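Local structure of computational designed protein based on evolution (Synthetic construct, 6JCC) at residues A[57-60]-A[61-65]; A[18-22]-A[23-27]. The protein is a de novo design of unknown function, computed from evolutionary information, whose helical chain matches the caspase recruitment domain family of the death-domain clan. All coordinates share one frame; numbering follows the deposited sequence.

Contact 1: A[57-60]-A[61-65]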
loop_
_atom_site.group_PDB
_atom_site.type_symbol
_atom_site.label_atom_id
_atom_site.label_comp_id
_atom_site.label_asym_id
_atom_site.label_seq_id
_atom_site.Cartn_x
_atom_site.Cartn_y
_atom_site.Cartn_z
ATOM N N LYS A 57 -7.243 -5.631 -2.677
ATOM C CA LYS A 57 -8.069 -6.239 -1.636
ATOM C C LYS A 57 -7.266 -7.161 -0.708
ATOM O O LYS A 57 -7.573 -7.264 0.472
ATOM C CB LYS A 57 -9.251 -6.995 -2.253
ATOM C CG LYS A 57 -10.166 -7.704 -1.257
ATOM C CD LYS A 57 -10.761 -6.785 -0.191
ATOM C CE LYS A 57 -11.751 -5.769 -0.746
ATOM N NZ LYS A 57 -13.017 -6.399 -1.203
ATOM N N LYS A 58 -6.258 -7.834 -1.247
ATOM C CA LYS A 58 -5.366 -8.665 -0.438
ATOM C C LYS A 58 -4.317 -7.782 0.246
ATOM O O LYS A 58 -4.013 -7.970 1.420
ATOM C CB LYS A 58 -4.679 -9.731 -1.297
ATOM C CG LYS A 58 -5.617 -10.637 -2.088
ATOM C CD LYS A 58 -6.325 -11.658 -1.213
ATOM C CE LYS A 58 -7.273 -12.522 -2.036
ATOM N NZ LYS A 58 -7.476 -13.874 -1.446
ATOM N N LEU A 59 -3.782 -6.809 -0.489
ATOM C CA LEU A 59 -2.709 -5.950 0.023
ATOM C C LEU A 59 -3.143 -5.067 1.194
ATOM O O LEU A 59 -2.351 -4.813 2.097
ATOM C CB LEU A 59 -2.138 -5.076 -1.102
ATOM C CG LEU A 59 -0.897 -4.229 -0.790
ATOM C CD1 LEU A 59 0.265 -5.082 -0.303
ATOM C CD2 LEU A 59 -0.488 -3.434 -2.019
ATOM N N ILE A 60 -4.397 -4.614 1.185
ATOM C CA ILE A 60 -4.904 -3.715 2.235
ATOM C C ILE A 60 -4.691 -4.267 3.655
ATOM O O ILE A 60 -4.433 -3.501 4.579
ATOM C CB ILE A 60 -6.392 -3.325 2.001
ATOM C CG1 ILE A 60 -6.786 -2.135 2.887
ATOM C CG2 ILE A 60 -7.326 -4.511 2.220
ATOM C CD1 ILE A 60 -8.140 -1.540 2.558
ATOM N N ASP A 61 -4.793 -5.587 3.822
ATOM C CA ASP A 61 -4.570 -6.227 5.130
ATOM C C ASP A 61 -3.190 -5.916 5.692
ATOM O O ASP A 61 -3.040 -5.678 6.886
ATOM C CB ASP A 61 -4.732 -7.749 5.035
ATOM C CG ASP A 61 -6.169 -8.176 4.844
ATOM O OD1 ASP A 61 -7.087 -7.382 5.129
ATOM O OD2 ASP A 61 -6.384 -9.330 4.428
ATOM N N PHE A 62 -2.191 -5.915 4.820
ATOM C CA PHE A 62 -0.817 -5.636 5.227
ATOM C C PHE A 62 -0.576 -4.141 5.403
ATOM O O PHE A 62 0.127 -3.733 6.332
ATOM C CB PHE A 62 0.151 -6.265 4.230
ATOM C CG PHE A 62 -0.011 -7.751 4.127
ATOM C CD1 PHE A 62 0.511 -8.580 5.112
ATOM C CD2 PHE A 62 -0.729 -8.321 3.081
ATOM C CE1 PHE A 62 0.350 -9.955 5.043
ATOM C CE2 PHE A 62 -0.894 -9.698 3.006
ATOM C CZ PHE A 62 -0.355 -10.515 3.989
ATOM N N ILE A 63 -1.190 -3.333 4.542
ATOM C CA ILE A 63 -1.127 -1.871 4.653
ATOM C C ILE A 63 -1.647 -1.401 6.017
ATOM O O ILE A 63 -1.051 -0.523 6.640
ATOM C CB ILE A 63 -1.911 -1.179 3.503
ATOM C CG1 ILE A 63 -1.296 -1.497 2.126
ATOM C CG2 ILE A 63 -2.000 0.329 3.699
ATOM C CD1 ILE A 63 0.140 -1.056 1.917
ATOM N N LEU A 64 -2.739 -1.998 6.488
ATOM C CA LEU A 64 -3.320 -1.601 7.774
ATOM C C LEU A 64 -2.528 -2.068 9.004
ATOM O O LEU A 64 -2.793 -1.594 10.108
ATOM C CB LEU A 64 -4.789 -2.036 7.863
ATOM C CG LEU A 64 -5.716 -1.355 6.848
ATOM C CD1 LEU A 64 -7.109 -1.957 6.940
ATOM C CD2 LEU A 64 -5.782 0.156 7.026
ATOM N N LYS A 65 -1.556 -2.966 8.814
ATOM C CA LYS A 65 -0.639 -3.378 9.882
ATOM C C LYS A 65 0.660 -2.562 9.936
ATOM O O LYS A 65 1.502 -2.814 10.801
ATOM C CB LYS A 65 -0.313 -4.872 9.752
ATOM C CG LYS A 65 -1.532 -5.763 9.933
ATOM C CD LYS A 65 -1.167 -7.210 10.224
ATOM C CE LYS A 65 -0.515 -7.892 9.034
ATOM N NZ LYS A 65 -0.437 -9.365 9.240
HETATM O O HOH W 1 -4.516 -10.341 2.681
#

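Contact 2: A[18-22]-A[23-27]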
loop_
_atom_site.group_PDB
_atom_site.type_symbol
_atom_site.label_atom_id
_atom_site.label_comp_id
_atom_site.label_asym_id
_atom_site.label_seq_id
_atom_site.Cartn_x
_atom_site.Cartn_y
_atom_site.Cartn_z
ATOM N N GLU A 18 -4.351 1.705 -8.226
ATOM C CA GLU A 18 -3.688 2.645 -9.131
ATOM C C GLU A 18 -2.165 2.585 -9.006
ATOM O O GLU A 18 -1.461 2.622 -10.013
ATOM C CB GLU A 18 -4.202 4.069 -8.902
ATOM C CG GLU A 18 -3.644 5.102 -9.869
ATOM C CD GLU A 18 -4.325 6.457 -9.762
ATOM O OE1 GLU A 18 -5.172 6.649 -8.865
ATOM O OE2 GLU A 18 -3.993 7.342 -10.575
ATOM N N ILE A 19 -1.665 2.496 -7.774
ATOM C CA ILE A 19 -0.226 2.304 -7.536
ATOM C C ILE A 19 0.244 1.031 -8.237
ATOM O O ILE A 19 1.214 1.061 -8.995
ATOM C CB ILE A 19 0.108 2.240 -6.021
ATOM C CG1 ILE A 19 -0.069 3.619 -5.378
ATOM C CG2 ILE A 19 1.542 1.766 -5.784
ATOM C CD1 ILE A 19 -0.252 3.575 -3.876
ATOM N N ILE A 20 -0.465 -0.068 -7.985
ATOM C CA ILE A 20 -0.153 -1.382 -8.568
ATOM C C ILE A 20 -0.141 -1.349 -10.104
ATOM O O ILE A 20 0.714 -1.974 -10.729
ATOM C CB ILE A 20 -1.134 -2.462 -8.042
ATOM C CG1 ILE A 20 -0.849 -2.749 -6.561
ATOM C CG2 ILE A 20 -1.035 -3.763 -8.837
ATOM C CD1 ILE A 20 -2.006 -3.382 -5.819
ATOM N N ALA A 21 -1.079 -0.615 -10.700
ATOM C CA ALA A 21 -1.137 -0.467 -12.161
ATOM C C ALA A 21 0.118 0.183 -12.755
ATOM O O ALA A 21 0.500 -0.125 -13.884
ATOM C CB ALA A 21 -2.371 0.327 -12.562
ATOM N N ASN A 22 0.745 1.068 -11.984
ATOM C CA ASN A 22 1.917 1.818 -12.429
ATOM C C ASN A 22 3.267 1.275 -11.985
ATOM O O ASN A 22 4.258 1.466 -12.676
ATOM C CB ASN A 22 1.816 3.257 -11.926
ATOM C CG ASN A 22 0.707 4.038 -12.604
ATOM O OD1 ASN A 22 0.762 4.288 -13.804
ATOM N ND2 ASN A 22 -0.297 4.436 -11.841
ATOM N N LEU A 23 3.301 0.613 -10.836
ATOM C CA LEU A 23 4.546 0.322 -10.131
ATOM C C LEU A 23 4.404 -0.970 -9.338
ATOM O O LEU A 23 3.382 -1.190 -8.686
ATOM C CB LEU A 23 4.852 1.487 -9.180
ATOM C CG LEU A 23 6.074 1.455 -8.260
ATOM C CD1 LEU A 23 7.366 1.481 -9.059
ATOM C CD2 LEU A 23 6.029 2.634 -7.299
ATOM N N ASP A 24 5.427 -1.819 -9.386
ATOM C CA ASP A 24 5.470 -3.025 -8.557
ATOM C C ASP A 24 5.504 -2.575 -7.094
ATOM O O ASP A 24 6.467 -1.939 -6.682
ATOM C CB ASP A 24 6.729 -3.833 -8.895
ATOM C CG ASP A 24 6.916 -5.080 -8.026
ATOM O OD1 ASP A 24 6.092 -5.382 -7.142
ATOM O OD2 ASP A 24 7.929 -5.765 -8.244
ATOM N N PRO A 25 4.462 -2.901 -6.306
ATOM C CA PRO A 25 4.451 -2.409 -4.918
ATOM C C PRO A 25 5.600 -2.928 -4.041
ATOM O O PRO A 25 5.898 -2.319 -3.017
ATOM C CB PRO A 25 3.095 -2.878 -4.382
ATOM C CG PRO A 25 2.732 -4.036 -5.231
ATOM C CD PRO A 25 3.284 -3.743 -6.591
ATOM N N THR A 26 6.240 -4.027 -4.445
ATOM C CA THR A 26 7.496 -4.478 -3.836
ATOM C C THR A 26 8.476 -3.317 -3.641
ATOM O O THR A 26 9.132 -3.226 -2.607
ATOM C CB THR A 26 8.173 -5.569 -4.694
ATOM O OG1 THR A 26 7.221 -6.598 -4.993
ATOM C CG2 THR A 26 9.369 -6.188 -3.968
ATOM N N LYS A 27 8.537 -2.423 -4.623
ATOM C CA LYS A 27 9.452 -1.281 -4.588
ATOM C C LYS A 27 9.155 -0.255 -3.505
ATOM O O LYS A 27 10.075 0.348 -2.972
ATOM C CB LYS A 27 9.485 -0.595 -5.950
ATOM C CG LYS A 27 10.149 -1.457 -6.999
ATOM C CD LYS A 27 10.225 -0.756 -8.332
ATOM C CE LYS A 27 10.963 -1.608 -9.347
ATOM N NZ LYS A 27 12.435 -1.558 -9.147
#

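Contact 1: A[57-60]-A[61-65]
L59 O takes two backbone N-H groups in the last turns of helix 52-63. I63 N lies 3.1 Å from L59 O, and its N-H...O angle of 166° makes it a nearly straight alpha-helical i to i+4 bond. F62 N reaches L59 O at 2.9 Å, but with a more bent angle of 131°, an added i to i+3 bond. The next carbonyl, I60 O, receives L64 N at 3.0 Å. One residue before L59, K58 O receives a weak bond from D61 N. K58 O is also gripped by a water that donates to it at 2.7 Å and to D61 OD2 at 2.8 Å, bridging backbone to carboxylate on the exposed flank. The F62 ring stands beside this acceptor pair: L59 O lies at the ring edge near its plane, whereas K58 O approaches obliquely, 3.7 Å from F62 CD2.

Two apolar i to i+4 pairs lie farther out. L59 CG meets I63 CG1 at 4.0 Å; CG1 of I63 is turned back beside its own N (chi1 -63°), on the side of the preceding turn. I60 and L64 run side by side in the same direction, CG1 of I60 against CD1 of L64 at 4.1 Å.

These side chains spread over several neighbours of the six-helix chain: I60 packs on L12 and L13 and I63 on L16, all of helix 6-22, while L59 and F62 both rest on V46 of helix 40-47.

Contact 2: A[18-22]-A[23-27]
I20 and P25 meet across a helix-to-loop junction, where helix 6-22 of this caspase recruitment domain family chain ends and an Asx turn begins two residues later. From CB, the I20 side chain divides: CG1 (anti to the carbonyl carbon, chi1 -70°) meets the ring carbon P25 CG at 4.0 Å, the two side chains crossing obliquely. From CG1 the tip, CD1, turns away from the proline toward helix 52-63. The backbone adds a CA-H...O contact, I20 CA to L23 O, at 3.5 Å.

The last helical bonds converge on I19 O. This oxygen accepts from both N22 N, in an i to i+3 bond, and L23 N, in an i to i+4 bond; the latter is 2.8 Å long. L23 then leaves helical geometry with phi/psi of -150/137°, which breaks the helical path while the chain brings P25 back alongside I20. The N22 side chain folds back on its own turn, ND2 giving E18 O a weak bond.

Around this junction, I19 packs on L86 and L90 of helix 84-93, while P25 and T26 touch L47 of helix 40-47.

Past the bend, the D24 carboxylate holds the new turn through one oxygen. T26 N donates to D24 OD1 at 3.0 Å, the bond that defines the Asx turn, and comes from above the carboxylate plane. T26 OG1 donates to D24 OD1 from the same face, at 2.7 Å and on the syn side.

Following the chain from the N terminus, contact 2 comes first, turning the end of helix 6-22 into the connection that leads to helix 30-34. Contact 1 follows in series, within the last turns of helix 52-63 and the residues just beyond; the two neither nest nor cross, and each joins adjacent segments without enclosing a long loop. Their centres are 14 Å apart on opposite sides of the chain's centre, yet they touch: L59 CD2 packs against I20 CD1 at 4.1 Å. This meeting ties helix 52-63 to helix 6-22. Helix 40-47 is a shared neighbour, offering V46 to contact 1 and L47 to contact 2.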